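Local coordinates for putative tetR family transcriptional regulator (Streptomyces coelicolor A3, PDB 2Q24), which probably acts as a DNA-binding transcription factor of the TetR family, recognising regulatory DNA in Streptomyces coelicolor, at residues 85-90 with 144-149; 95-100 with 157-162. All coordinates share one frame; numbering follows the deposited sequence.

Contact 1. Residues 85-90 with 144-149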
loop_
_atom_site.group_PDB
_atom_site.type_symbol
_atom_site.label_atom_id
_atom_site.label_comp_id
_atom_site.label_asym_id
_atom_site.label_seq_id
_atom_site.Cartn_x
_atom_site.Cartn_y
_atom_site.Cartn_z
ATOM N N PRO B 85 6.437 12.838 18.962
ATOM C CA PRO B 85 5.095 13.367 19.235
ATOM C C PRO B 85 4.380 13.462 17.886
ATOM O O PRO B 85 5.039 13.666 16.834
ATOM C CB PRO B 85 5.377 14.777 19.750
ATOM C CG PRO B 85 6.813 14.768 20.191
ATOM C CD PRO B 85 7.504 13.795 19.322
ATOM N N PRO B 86 3.048 13.224 17.864
ATOM C CA PRO B 86 2.414 12.993 16.573
ATOM C C PRO B 86 2.473 14.111 15.555
ATOM O O PRO B 86 2.643 13.797 14.375
ATOM C CB PRO B 86 0.969 12.601 16.914
ATOM C CG PRO B 86 0.760 13.056 18.300
ATOM C CD PRO B 86 2.121 13.018 18.991
ATOM N N ALA B 87 2.407 15.379 15.965
ATOM C CA ALA B 87 2.580 16.465 14.979
ATOM C C ALA B 87 3.987 16.481 14.363
ATOM O O ALA B 87 4.141 16.801 13.195
ATOM C CB ALA B 87 2.235 17.862 15.599
ATOM N N GLU B 88 4.998 16.135 15.159
ATOM C CA GLU B 88 6.363 15.984 14.635
ATOM C C GLU B 88 6.506 14.733 13.798
ATOM O O GLU B 88 7.236 14.759 12.792
ATOM C CB GLU B 88 7.344 15.969 15.792
ATOM C CG GLU B 88 7.484 17.337 16.424
ATOM C CD GLU B 88 8.540 17.390 17.521
ATOM O OE1 GLU B 88 9.527 16.603 17.519
ATOM O OE2 GLU B 88 8.385 18.250 18.426
ATOM N N ALA B 89 5.839 13.638 14.179
ATOM C CA ALA B 89 5.731 12.498 13.214
ATOM C C ALA B 89 5.161 12.937 11.846
ATOM O O ALA B 89 5.736 12.636 10.773
ATOM C CB ALA B 89 4.935 11.274 13.807
ATOM N N LEU B 90 3.994 13.605 11.861
ATOM C CA LEU B 90 3.417 14.179 10.648
ATOM C C LEU B 90 4.438 15.030 9.859
ATOM O O LEU B 90 4.663 14.773 8.680
ATOM C CB LEU B 90 2.130 14.971 11.025
ATOM C CG LEU B 90 1.487 15.746 9.879
ATOM C CD1 LEU B 90 0.993 14.719 8.763
ATOM C CD2 LEU B 90 0.320 16.517 10.567
ATOM N N GLY B 144 -4.447 16.773 20.532
ATOM C CA GLY B 144 -4.664 18.203 20.553
ATOM C C GLY B 144 -3.566 19.024 19.904
ATOM O O GLY B 144 -3.519 20.235 20.113
ATOM N N GLU B 145 -2.692 18.387 19.111
ATOM C CA GLU B 145 -1.522 19.084 18.580
ATOM C C GLU B 145 -1.805 19.729 17.238
ATOM O O GLU B 145 -1.014 20.567 16.783
ATOM C CB GLU B 145 -0.332 18.099 18.451
ATOM C CG GLU B 145 0.227 17.726 19.834
ATOM C CD GLU B 145 1.388 16.714 19.784
ATOM O OE1 GLU B 145 1.871 16.382 18.675
ATOM O OE2 GLU B 145 1.787 16.245 20.867
ATOM N N ILE B 146 -2.859 19.254 16.571
ATOM C CA ILE B 146 -3.383 19.903 15.374
ATOM C C ILE B 146 -4.889 20.014 15.477
ATOM O O ILE B 146 -5.555 19.291 16.275
ATOM C CB ILE B 146 -3.023 19.175 14.025
ATOM C CG1 ILE B 146 -3.604 17.760 13.981
ATOM C CG2 ILE B 146 -1.498 19.232 13.764
ATOM C CD1 ILE B 146 -3.645 17.164 12.524
ATOM N N ARG B 147 -5.450 20.902 14.665
ATOM C CA ARG B 147 -6.898 20.961 14.471
ATOM C C ARG B 147 -7.400 19.635 13.935
ATOM O O ARG B 147 -6.655 18.840 13.337
ATOM C CB ARG B 147 -7.269 22.089 13.490
ATOM C CG ARG B 147 -6.617 21.895 12.134
ATOM C CD ARG B 147 -6.531 23.217 11.340
ATOM N NE ARG B 147 -7.891 23.706 10.999
ATOM C CZ ARG B 147 -8.111 24.783 10.259
ATOM N NH1 ARG B 147 -7.078 25.528 9.807
ATOM N NH2 ARG B 147 -9.374 25.128 9.980
ATOM N N SER B 148 -8.688 19.391 14.138
ATOM C CA SER B 148 -9.254 18.094 13.744
ATOM C C SER B 148 -10.173 18.197 12.515
ATOM O O SER B 148 -10.763 17.183 12.081
ATOM C CB SER B 148 -10.057 17.500 14.908
ATOM O OG SER B 148 -11.113 18.379 15.221
ATOM N N ASP B 149 -10.280 19.397 11.951
ATOM C CA ASP B 149 -11.232 19.625 10.864
ATOM C C ASP B 149 -10.648 19.682 9.445
ATOM O O ASP B 149 -11.337 20.110 8.509
ATOM C CB ASP B 149 -12.010 20.908 11.139
ATOM C CG ASP B 149 -11.102 22.145 11.119
ATOM O OD1 ASP B 149 -9.923 21.973 11.432
ATOM O OD2 ASP B 149 -11.536 23.270 10.817
HETATM O O HOH W 1 4.404 17.491 18.162
#

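Contact 2. Residues 95-100 with 157-162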
loop_
_atom_site.group_PDB
_atom_site.type_symbol
_atom_site.label_atom_id
_atom_site.label_comp_id
_atom_site.label_asym_id
_atom_site.label_seq_id
_atom_site.Cartn_x
_atom_site.Cartn_y
_atom_site.Cartn_z
ATOM N N ARG B 95 7.984 15.425 4.789
ATOM C CA ARG B 95 9.248 15.511 4.038
ATOM C C ARG B 95 9.461 14.239 3.198
ATOM O O ARG B 95 9.871 14.316 2.032
ATOM C CB ARG B 95 10.445 15.823 4.977
ATOM C CG ARG B 95 10.428 17.219 5.549
ATOM C CD ARG B 95 11.745 17.647 6.336
ATOM N NE ARG B 95 12.924 17.246 5.594
ATOM C CZ ARG B 95 13.598 18.019 4.737
ATOM N NH1 ARG B 95 13.241 19.287 4.531
ATOM N NH2 ARG B 95 14.654 17.511 4.102
ATOM N N ARG B 96 9.152 13.076 3.770
ATOM C CA ARG B 96 9.256 11.802 3.019
ATOM C C ARG B 96 8.256 11.773 1.874
ATOM O O ARG B 96 8.548 11.253 0.791
ATOM C CB ARG B 96 9.055 10.571 3.946
ATOM C CG ARG B 96 10.133 10.452 5.059
ATOM C CD ARG B 96 11.540 10.421 4.469
ATOM N NE ARG B 96 11.822 9.145 3.869
ATOM C CZ ARG B 96 12.522 8.946 2.747
ATOM N NH1 ARG B 96 13.018 9.955 2.020
ATOM N NH2 ARG B 96 12.718 7.694 2.353
ATOM N N PHE B 97 7.076 12.329 2.103
ATOM C CA PHE B 97 6.114 12.460 1.007
ATOM C C PHE B 97 6.716 13.305 -0.121
ATOM O O PHE B 97 6.608 12.918 -1.307
ATOM C CB PHE B 97 4.803 13.120 1.465
ATOM C CG PHE B 97 3.817 13.294 0.324
ATOM C CD1 PHE B 97 2.905 12.294 0.032
ATOM C CD2 PHE B 97 3.868 14.424 -0.482
ATOM C CE1 PHE B 97 2.015 12.460 -1.042
ATOM C CE2 PHE B 97 3.019 14.570 -1.566
ATOM C CZ PHE B 97 2.092 13.618 -1.833
ATOM N N ILE B 98 7.299 14.476 0.211
ATOM C CA ILE B 98 7.876 15.313 -0.860
ATOM C C ILE B 98 8.992 14.564 -1.569
ATOM O O ILE B 98 9.106 14.655 -2.792
ATOM C CB ILE B 98 8.347 16.713 -0.352
ATOM C CG1 ILE B 98 7.121 17.481 0.077
ATOM C CG2 ILE B 98 9.100 17.530 -1.471
ATOM C CD1 ILE B 98 6.219 17.928 -1.079
ATOM N N ASP B 99 9.789 13.793 -0.817
ATOM C CA ASP B 99 10.866 12.935 -1.420
ATOM C C ASP B 99 10.267 11.951 -2.460
ATOM O O ASP B 99 10.790 11.803 -3.576
ATOM C CB ASP B 99 11.566 12.110 -0.351
ATOM C CG ASP B 99 12.446 12.946 0.607
ATOM O OD1 ASP B 99 12.881 14.069 0.260
ATOM O OD2 ASP B 99 12.733 12.401 1.706
ATOM N N TYR B 100 9.172 11.301 -2.079
ATOM C CA TYR B 100 8.399 10.389 -2.942
ATOM C C TYR B 100 7.824 11.111 -4.172
ATOM O O TYR B 100 7.949 10.642 -5.304
ATOM C CB TYR B 100 7.266 9.769 -2.116
ATOM C CG TYR B 100 6.066 9.413 -2.952
ATOM C CD1 TYR B 100 6.087 8.325 -3.814
ATOM C CD2 TYR B 100 4.911 10.227 -2.923
ATOM C CE1 TYR B 100 4.980 8.028 -4.622
ATOM C CE2 TYR B 100 3.793 9.914 -3.716
ATOM C CZ TYR B 100 3.853 8.834 -4.575
ATOM O OH TYR B 100 2.751 8.522 -5.358
ATOM N N ALA B 157 -3.406 16.915 -1.388
ATOM C CA ALA B 157 -3.321 17.847 -2.526
ATOM C C ALA B 157 -2.352 19.004 -2.206
ATOM O O ALA B 157 -1.664 19.498 -3.058
ATOM C CB ALA B 157 -4.694 18.400 -2.810
ATOM N N ALA B 158 -2.344 19.428 -0.954
ATOM C CA ALA B 158 -1.395 20.509 -0.525
ATOM C C ALA B 158 0.028 20.054 -0.699
ATOM O O ALA B 158 0.862 20.728 -1.302
ATOM C CB ALA B 158 -1.709 20.899 0.984
ATOM N N LEU B 159 0.336 18.862 -0.200
ATOM C CA LEU B 159 1.707 18.359 -0.362
ATOM C C LEU B 159 2.104 18.100 -1.842
ATOM O O LEU B 159 3.237 18.355 -2.249
ATOM C CB LEU B 159 1.839 17.062 0.472
ATOM C CG LEU B 159 1.612 17.206 1.982
ATOM C CD1 LEU B 159 1.534 15.742 2.655
ATOM C CD2 LEU B 159 2.693 18.033 2.610
ATOM N N ALA B 160 1.178 17.550 -2.606
ATOM C CA ALA B 160 1.359 17.333 -4.045
ATOM C C ALA B 160 1.714 18.644 -4.723
ATOM O O ALA B 160 2.555 18.653 -5.601
ATOM C CB ALA B 160 0.133 16.762 -4.676
ATOM N N GLY B 161 1.053 19.726 -4.305
ATOM C CA GLY B 161 1.295 21.017 -4.917
ATOM C C GLY B 161 2.705 21.527 -4.661
ATOM O O GLY B 161 3.348 22.110 -5.544
ATOM N N ILE B 162 3.181 21.309 -3.437
ATOM C CA ILE B 162 4.550 21.706 -3.059
ATOM C C ILE B 162 5.539 20.941 -3.931
ATOM O O ILE B 162 6.500 21.505 -4.421
ATOM C CB ILE B 162 4.824 21.407 -1.564
ATOM C CG1 ILE B 162 3.881 22.327 -0.744
ATOM C CG2 ILE B 162 6.322 21.688 -1.180
ATOM C CD1 ILE B 162 3.940 22.100 0.748
#

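Contact 1. Residues 85-90 with 144-149
The carboxylate of E145 is the flat group that reaches across to 85-90, and it ends at the first turn of helix 86-106. There the backbone N of A87 meets OE1 of E145 nearly along its C-O axis, at 2.9 Å and with an N-H...O angle of 168°. The P86 ring and the E145 chain cross at about a right angle, CD of P86 coming to 3.4 Å from OE1 of E145. Farther down the loop, the guanidinium of R147 has the carboxylate of D149 at its edge and in its plane, gripped side-on through NE and NH2; R147 NE lies 2.7 Å from D149 OD1. NH1 of R147 is hydrogen-bonded to the backbone O of G185.

The E145 chain is extended beyond CG (CD anti to CA, chi2 178°), which brings its carboxyl carbon to the start of the helix. A water donates to E145 OE1 at 2.8 Å and accepts a weak bond from the N of E88, so two donors hold this oxygen. Its negative charge beside a helix N-terminus is likely to be favourable. An alanine in place of E145 would probably leave the N of A87 without its acceptor and open a gap beside the P86 ring.

Beside this polar end, CB of A87 lies 4.4 Å from CG2 of I146, and CD2 of L90 is 4.5 Å from CD1 of I146; the I146 side chain also packs on A140 and L186. A Schellman motif at G144 ends helix 125-142. Through the E145 bond, the loop that follows caps a helix N-terminus in the all-helical C-terminal domain of a TetR-family regulator.

Contact 2. Residues 95-100 with 157-162
Within 157-162, L159 is the first residue to touch 95-100, and it does so with two parts of its side chain. Its CB lies at the CD2-CE2 rim of the F97 ring, 3.4 Å from CE2 of F97, and on the same side CD1 of L159 lies over the ring face, 4.0 Å above the plane and displaced toward the rim. The opposite face of F97 is taken by CD2 of Y100, and F156 makes an edge-to-face pair with the same ring. With CG anti to the backbone N (chi1 178°), the F97 ring starts out beside its carbonyl carbon.

The backbone O of L159 is approached by CD1 of I98 at 3.2 Å, a close van der Waals contact. At A160 the backbone N comes obliquely to the F97 ring, 3.7 Å from CE2. One turn beyond L159, I162 closes the interface: its CG2 lies 3.8 Å from CD1 of I98, the two side chains crossing at about a right angle. CD1 of I98 is folded back rather than extended (chi2 -71°), which puts this end of the side chain against L159 O and I162. L178 and L179 of helix 172-185 pack on I162 from outside the pair.

The segment axes approach to 9.4 Å and cross at -55°. Side chains meet here as hydrocarbon alone, the only polar atoms involved being backbone ones, so the two helices are held by close apolar packing in a buried core.

Overall arrangement
Contacts 1 and 2 both draw on helix 86-106, first at its N-terminal turn and then nearly three turns further on, and pair it with successive parts of the chain: the loop behind helix 125-142 and then helix 152-165. Their segments therefore alternate along the sequence. The centres of contact 1 and contact 2 are about 17 Å apart, and the nearest atoms of contact 1 and contact 2 are about 5 Å apart, without touching. Contact 2 lies deep, its centre about 8 Å from the centre of the chain, whereas contact 1 is peripheral at about 20 Å and partly polar. Both belong to the C-terminal domain, away in sequence from the predicted helix-turn-helix at residues 36-55, and neither segment pair touches the second subunit.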